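Local coordinates for protein aminopentol aminotransferase (Sphingopyxis macrogoltabida, PDB 6HBS) that deaminates aminopentol, the hydrolysed form of fumonisin B1, to its 2-keto product with pyridoxal phosphate as cofactor and pyruvate as preferred amino acceptor, at residues Pro309-Glu312 and Thr313-Ser317; Asp387-Thr390 and Glu391-Ala395; Met59-Tyr62 and Gly63-Leu66. All coordinates share one frame; numbering follows the deposited sequence.

Interaction 1: residues Pro309-Glu312 and Thr313-Ser317; sequences PYLE and TLIAS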
loop_
_atom_site.group_PDB
_atom_site.type_symbol
_atom_site.label_atom_id
_atom_site.label_comp_id
_atom_site.label_asym_id
_atom_site.label_seq_id
_atom_site.Cartn_x
_atom_site.Cartn_y
_atom_site.Cartn_z
ATOM N N PRO A 309 -11.710 27.933 -0.815
ATOM C CA PRO A 309 -12.883 27.570 -0.016
ATOM C C PRO A 309 -13.490 26.207 -0.406
ATOM O O PRO A 309 -14.736 26.024 -0.481
ATOM C CB PRO A 309 -13.832 28.749 -0.326
ATOM C CG PRO A 309 -13.539 29.099 -1.740
ATOM C CD PRO A 309 -12.038 28.926 -1.860
ATOM N N TYR A 310 -12.625 25.208 -0.620
ATOM C CA TYR A 310 -13.091 23.904 -1.070
ATOM C C TYR A 310 -14.048 23.326 -0.002
ATOM O O TYR A 310 -15.050 22.673 -0.331
ATOM C CB TYR A 310 -11.916 22.956 -1.348
ATOM C CG TYR A 310 -11.406 22.313 -0.090
ATOM C CD1 TYR A 310 -10.554 22.997 0.752
ATOM C CD2 TYR A 310 -11.901 21.099 0.336
ATOM C CE1 TYR A 310 -10.167 22.471 1.962
ATOM C CE2 TYR A 310 -11.510 20.540 1.539
ATOM C CZ TYR A 310 -10.661 21.247 2.360
ATOM O OH TYR A 310 -10.275 20.741 3.543
ATOM N N LEU A 311 -13.699 23.530 1.268
ATOM C CA LEU A 311 -14.392 22.857 2.394
ATOM C C LEU A 311 -15.804 23.448 2.529
ATOM O O LEU A 311 -16.781 22.716 2.619
ATOM C CB LEU A 311 -13.574 23.040 3.678
ATOM C CG LEU A 311 -14.166 22.419 4.946
ATOM C CD1 LEU A 311 -14.402 20.919 4.788
ATOM C CD2 LEU A 311 -13.269 22.688 6.139
ATOM N N GLU A 312 -15.881 24.784 2.488
ATOM C CA GLU A 312 -17.163 25.498 2.615
ATOM C C GLU A 312 -18.056 25.119 1.435
ATOM O O GLU A 312 -19.252 24.829 1.615
ATOM C CB GLU A 312 -16.900 26.998 2.705
ATOM C CG GLU A 312 -16.142 27.382 3.950
ATOM C CD GLU A 312 -14.648 27.098 3.913
ATOM O OE1 GLU A 312 -14.082 26.905 2.833
ATOM O OE2 GLU A 312 -14.087 27.010 4.978
ATOM N N THR A 313 -17.448 24.992 0.242
ATOM C CA THR A 313 -18.198 24.607 -0.938
ATOM C C THR A 313 -18.845 23.224 -0.740
ATOM O O THR A 313 -20.063 23.030 -0.981
ATOM C CB THR A 313 -17.306 24.667 -2.184
ATOM O OG1 THR A 313 -16.845 26.015 -2.291
ATOM C CG2 THR A 313 -18.012 24.245 -3.443
ATOM N N LEU A 314 -18.048 22.217 -0.352
ATOM C CA LEU A 314 -18.596 20.822 -0.324
ATOM C C LEU A 314 -19.572 20.662 0.865
ATOM O O LEU A 314 -20.511 19.927 0.765
ATOM C CB LEU A 314 -17.485 19.764 -0.330
ATOM C CG LEU A 314 -16.513 19.696 0.838
ATOM C CD1 LEU A 314 -17.056 18.805 1.949
ATOM C CD2 LEU A 314 -15.163 19.166 0.332
ATOM N N ILE A 315 -19.386 21.437 1.922
ATOM C CA ILE A 315 -20.338 21.463 3.055
ATOM C C ILE A 315 -21.686 22.071 2.594
ATOM O O ILE A 315 -22.769 21.501 2.827
ATOM C CB ILE A 315 -19.728 22.191 4.262
ATOM C CG1 ILE A 315 -18.624 21.353 4.908
ATOM C CG2 ILE A 315 -20.799 22.547 5.298
ATOM C CD1 ILE A 315 -17.938 22.040 6.043
ATOM N N ALA A 316 -21.629 23.216 1.905
ATOM C CA ALA A 316 -22.858 23.856 1.360
ATOM C C ALA A 316 -23.607 22.874 0.455
ATOM O O ALA A 316 -24.800 22.705 0.578
ATOM C CB ALA A 316 -22.489 25.132 0.650
ATOM N N SER A 317 -22.907 22.138 -0.416
ATOM C CA SER A 317 -23.582 21.150 -1.274
ATOM C C SER A 317 -24.252 20.065 -0.434
ATOM O O SER A 317 -25.394 19.644 -0.749
ATOM C CB SER A 317 -22.644 20.529 -2.302
ATOM O OG SER A 317 -22.133 21.551 -3.129
#
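Tyr310 and Leu314, one turn apart at the start of helix 310-332, lie side by side and point the same way into the protein. Leu314 CD2 reaches Tyr310 CD2 at 3.8 Å, coming obliquely to the ring. Both side chains take a first torsion that helices seldom accept, CG wedged between the backbone N and the carbonyl carbon (chi1 82° in the tyrosine, 63° in the leucine); Leu314 CG thereby presses on Tyr310 O at 3.5 Å. Leu66 fills in against both side chains, and Tyr310 OH is hydrogen-bonded to Phe236 O. A quarter turn round the helix, Leu311 and Ile315 cross obliquely, with CD1 of Leu311 3.9 Å from CD1 of Ile315. The packing is tight there too: Ile315 CG1 sits 3.2 Å from Leu311 O, which also accepts the amide of Ile315.

The opposite character prevails at Pro309, Glu312 and Ala316, which are exposed. Glu312 bends at its second torsion and sends its carboxylate to a salt bridge with Arg240, while Ala316 adds little more than its CB beside Glu312 O. Between the two sides stands Thr313. Pro309, the N-cap residue, offers its carbonyl to Thr313 N at 3.0 Å and to Thr313 OG1 at 2.8 Å. The two donors arrive from opposite faces of the carbonyl plane, the hydroxyl lying 38° out of it. With an alanine at Thr313, Pro309 O would probably keep the amide bond but lose its hydroxyl donor, leaving the cap carbonyl without the donor on that face. The chemistry implies a helix start fixed by polar bonds on its outer side and by aromatic and aliphatic packing on its buried side, with the partly exposed Ile315 at the border.

Interaction 2: residues Asp387-Thr390 and Glu391-Ala395; sequences DDVT and ETLEA
Asp387 and Glu391, a turn apart on helix 386-405, run alongside each other and point the same way, their carboxylate planes only 20° apart. The approach is made by carbon: Glu391 CG lies 3.6 Å from Asp387 OD1, whereas the nearer charged oxygens, Asp387 OD1 and Glu391 OE2, stay 4.8 Å apart. A bend at the second torsion of Glu391 (chi2 -51°) brings OE2 to a water, which donates to it at 2.8 Å and, weakly, to Asp387 OD2, and probably eases the like charges on this exposed side.

On another side of the helix Val389 and Leu393 are also aligned, with Val389 CG1 4.0 Å from Leu393 CD1. These hydrocarbon branches face helix 310-332, where Val389 meets Ser317 and Ala320 and Leu393 meets Leu321.

Thr392 turns its hydroxyl back along its own helix. With OG1 beside its backbone N (chi1 -66°), it donates to Asp388 O at 2.7 Å, while Thr392 N reaches the same oxygen at 2.8 Å from the other face of the carbonyl. The hydroxyl is also hydrogen-bonded to Tyr58 OH, which satisfies this buried group outside the helix. The Asp388 carboxylate is engaged elsewhere, in a salt bridge with Arg46.

Such i to i+4 pairing, acidic on one side and aliphatic on another, is characteristic of an amphipathic helix; here it packs against helix 310-332 and strand 370-371 in the small domain of a class-III aminotransferase.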
loop_
_atom_site.group_PDB
_atom_site.type_symbol
_atom_site.label_atom_id
_atom_site.label_comp_id
_atom_site.label_asym_id
_atom_site.label_seq_id
_atom_site.Cartn_x
_atom_site.Cartn_y
_atom_site.Cartn_z
ATOM N N ASP A 387 -26.154 22.724 -9.656
ATOM C CA ASP A 387 -26.914 21.968 -10.665
ATOM C C ASP A 387 -26.859 20.466 -10.379
ATOM O O ASP A 387 -27.856 19.736 -10.620
ATOM C CB ASP A 387 -26.428 22.157 -12.105
ATOM C CG ASP A 387 -27.462 21.653 -13.120
ATOM O OD1 ASP A 387 -27.450 20.440 -13.477
ATOM O OD2 ASP A 387 -28.326 22.462 -13.507
ATOM N N ASP A 388 -25.686 19.969 -9.941
ATOM C CA ASP A 388 -25.622 18.551 -9.586
ATOM C C ASP A 388 -26.649 18.229 -8.493
ATOM O O ASP A 388 -27.311 17.230 -8.560
ATOM C CB ASP A 388 -24.228 18.153 -9.099
ATOM C CG ASP A 388 -23.184 18.206 -10.191
ATOM O OD1 ASP A 388 -23.562 18.091 -11.365
ATOM O OD2 ASP A 388 -22.010 18.415 -9.854
ATOM N N VAL A 389 -26.703 19.053 -7.444
ATOM C CA VAL A 389 -27.632 18.824 -6.320
ATOM C C VAL A 389 -29.089 18.946 -6.817
ATOM O O VAL A 389 -29.934 18.119 -6.481
ATOM C CB VAL A 389 -27.322 19.749 -5.130
ATOM C CG1 VAL A 389 -28.319 19.532 -3.993
ATOM C CG2 VAL A 389 -25.899 19.543 -4.614
ATOM N N THR A 390 -29.370 19.907 -7.707
ATOM C CA THR A 390 -30.720 20.034 -8.232
ATOM C C THR A 390 -31.108 18.769 -8.978
ATOM O O THR A 390 -32.201 18.231 -8.744
ATOM C CB THR A 390 -30.878 21.261 -9.140
ATOM O OG1 THR A 390 -30.563 22.400 -8.354
ATOM C CG2 THR A 390 -32.280 21.429 -9.664
ATOM N N GLU A 391 -30.221 18.288 -9.859
ATOM C CA GLU A 391 -30.501 17.099 -10.658
ATOM C C GLU A 391 -30.549 15.853 -9.761
ATOM O O GLU A 391 -31.311 14.907 -10.027
ATOM C CB GLU A 391 -29.467 16.936 -11.783
ATOM C CG GLU A 391 -29.774 17.792 -13.003
ATOM C CD GLU A 391 -31.201 17.658 -13.532
ATOM O OE1 GLU A 391 -31.593 16.541 -13.926
ATOM O OE2 GLU A 391 -31.940 18.659 -13.476
ATOM N N THR A 392 -29.739 15.839 -8.695
ATOM C CA THR A 392 -29.783 14.712 -7.768
ATOM C C THR A 392 -31.206 14.580 -7.197
ATOM O O THR A 392 -31.781 13.498 -7.116
ATOM C CB THR A 392 -28.719 14.901 -6.687
ATOM O OG1 THR A 392 -27.442 14.830 -7.335
ATOM C CG2 THR A 392 -28.846 13.881 -5.590
ATOM N N LEU A 393 -31.744 15.722 -6.784
ATOM C CA LEU A 393 -33.007 15.794 -6.060
ATOM C C LEU A 393 -34.179 15.469 -6.986
ATOM O O LEU A 393 -35.153 14.898 -6.514
ATOM C CB LEU A 393 -33.158 17.161 -5.389
ATOM C CG LEU A 393 -32.298 17.383 -4.147
ATOM C CD1 LEU A 393 -32.280 18.861 -3.776
ATOM C CD2 LEU A 393 -32.744 16.545 -2.954
ATOM N N GLU A 394 -34.045 15.689 -8.298
ATOM C CA GLU A 394 -35.050 15.181 -9.246
ATOM C C GLU A 394 -35.026 13.647 -9.267
ATOM O O GLU A 394 -36.069 13.001 -9.321
ATOM C CB GLU A 394 -34.822 15.696 -10.669
ATOM C CG GLU A 394 -34.592 17.196 -10.761
ATOM C CD GLU A 394 -35.683 18.047 -11.396
ATOM O OE1 GLU A 394 -35.329 19.087 -12.009
ATOM O OE2 GLU A 394 -36.878 17.694 -11.246
ATOM N N ALA A 395 -33.822 13.059 -9.208
ATOM C CA ALA A 395 -33.667 11.605 -9.223
ATOM C C ALA A 395 -34.210 10.990 -7.933
ATOM O O ALA A 395 -34.877 9.955 -7.965
ATOM C CB ALA A 395 -32.216 11.242 -9.415
HETATM O O HOH W 1 -31.418 21.303 -14.166
#

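Interaction 3: residues Met59-Tyr62 and Gly63-Leu66; sequences MCAY and GPNL
Cys60 O is shared by two amides, Gly63 N at 2.9 Å and Asn65 N at 3.1 Å, which reach it from opposite faces of its carbonyl plane. The bond from Asn65 is nearly straight (168°); that from Gly63 is more bent, and the same Gly63 N also makes a weak bond to Met59 O. Beside this junction Cys60 CB rests 3.2 Å from Asn65 O, and Ala61 O presses on Pro64 CD at 3.1 Å.

The backbone explains the grip. Cys60, Ala61 and Tyr62 in succession have left-handed helical angles, and Cys60-Gly63 closes as a type III' turn; an inverse gamma turn centred on Asn65 follows. At Gly63 phi is 127°, where a CB would clash with Tyr62 O.

Farther out, side chains of the loop meet its surroundings. With chi1 at -178°, trans to the main-chain nitrogen, the Asn65 amide is extended so that ND2 bonds to Gly44 O. Met59 CE covers one face of the Tyr62 ring 3.8 Å above its plane, toward the rim, and His25 and His376 meet that ring edge-to-face. From the second subunit, Thr89 OG1 is hydrogen-bonded to Ala61 N, and Thr87 packs on Pro64. The side chain of Pro64 comes within about 4 Å of that of Lys258, by similarity the cofactor lysine, and the Tyr62 side chain lies about 7 Å from bound pyridoxal phosphate.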
loop_
_atom_site.group_PDB
_atom_site.type_symbol
_atom_site.label_atom_id
_atom_site.label_comp_id
_atom_site.label_asym_id
_atom_site.label_seq_id
_atom_site.Cartn_x
_atom_site.Cartn_y
_atom_site.Cartn_z
ATOM N N MET A 59 -20.208 8.646 -3.676
ATOM C CA MET A 59 -19.157 7.893 -2.955
ATOM C C MET A 59 -17.811 8.615 -3.018
ATOM O O MET A 59 -16.954 8.392 -2.177
ATOM C CB MET A 59 -18.962 6.491 -3.519
ATOM C CG MET A 59 -20.146 5.607 -3.428
ATOM S SD MET A 59 -21.112 5.851 -1.942
ATOM C CE MET A 59 -20.027 5.354 -0.622
ATOM N N CYS A 60 -17.625 9.491 -4.001
ATOM C CA CYS A 60 -16.303 10.140 -4.234
ATOM C C CYS A 60 -15.189 9.072 -4.135
ATOM O O CYS A 60 -14.177 9.243 -3.458
ATOM C CB CYS A 60 -15.996 11.242 -3.239
ATOM S SG CYS A 60 -17.127 12.652 -3.290
ATOM N N ALA A 61 -15.399 7.968 -4.835
ATOM C CA ALA A 61 -14.410 6.880 -4.930
ATOM C C ALA A 61 -14.129 6.279 -3.537
ATOM O O ALA A 61 -13.058 5.733 -3.307
ATOM C CB ALA A 61 -13.159 7.436 -5.587
ATOM N N TYR A 62 -15.106 6.387 -2.622
ATOM C CA TYR A 62 -15.057 5.942 -1.202
ATOM C C TYR A 62 -14.086 6.799 -0.411
ATOM O O TYR A 62 -13.481 6.337 0.521
ATOM C CB TYR A 62 -14.723 4.449 -1.065
ATOM C CG TYR A 62 -15.898 3.551 -1.322
ATOM C CD1 TYR A 62 -16.245 3.150 -2.600
ATOM C CD2 TYR A 62 -16.667 3.090 -0.270
ATOM C CE1 TYR A 62 -17.344 2.330 -2.825
ATOM C CE2 TYR A 62 -17.747 2.248 -0.469
ATOM C CZ TYR A 62 -18.081 1.864 -1.750
ATOM O OH TYR A 62 -19.158 1.047 -1.915
ATOM N N GLY A 63 -14.012 8.081 -0.791
ATOM C CA GLY A 63 -13.312 9.106 -0.073
ATOM C C GLY A 63 -12.312 9.890 -0.918
ATOM O O GLY A 63 -12.231 11.105 -0.793
ATOM N N PRO A 64 -11.416 9.236 -1.699
ATOM C CA PRO A 64 -10.327 9.949 -2.367
ATOM C C PRO A 64 -10.674 11.167 -3.240
ATOM O O PRO A 64 -9.857 12.054 -3.340
ATOM C CB PRO A 64 -9.702 8.858 -3.240
ATOM C CG PRO A 64 -9.895 7.592 -2.403
ATOM C CD PRO A 64 -11.272 7.775 -1.793
ATOM N N ASN A 65 -11.858 11.201 -3.843
ATOM C CA ASN A 65 -12.203 12.318 -4.719
ATOM C C ASN A 65 -12.700 13.499 -3.868
ATOM O O ASN A 65 -13.903 13.668 -3.672
ATOM C CB ASN A 65 -13.217 11.928 -5.794
ATOM C CG ASN A 65 -13.521 13.102 -6.709
ATOM O OD1 ASN A 65 -12.624 13.922 -6.967
ATOM N ND2 ASN A 65 -14.755 13.170 -7.197
ATOM N N LEU A 66 -11.760 14.340 -3.429
ATOM C CA LEU A 66 -12.067 15.518 -2.602
ATOM C C LEU A 66 -12.406 16.708 -3.503
ATOM O O LEU A 66 -13.278 17.496 -3.160
ATOM C CB LEU A 66 -10.868 15.860 -1.716
ATOM C CG LEU A 66 -11.049 17.033 -0.742
ATOM C CD1 LEU A 66 -12.048 16.700 0.376
ATOM C CD2 LEU A 66 -9.729 17.427 -0.129
#

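How the interactions relate
Interaction 3 is wholly buried, near the chain's geometric centre, at the subunit interface and close to the cofactor; interactions 1 and 2 are partly buried helix segments farther out and away from the annotated sites. Interaction 1 is the middle member: Leu66 of interaction 3 packs on its Tyr310 and Leu314, while Ser317 touches Val389 of interaction 2. Interactions 2 and 3 do not meet, their nearest atoms being about 9 Å apart. Each helical contact has a threonine whose hydroxyl and amide meet one carbonyl, and both reach an arginine through a salt bridge, but interaction 2 adds a water between two carboxylates. The loop relies on backbone bonds and left-handed backbone angles.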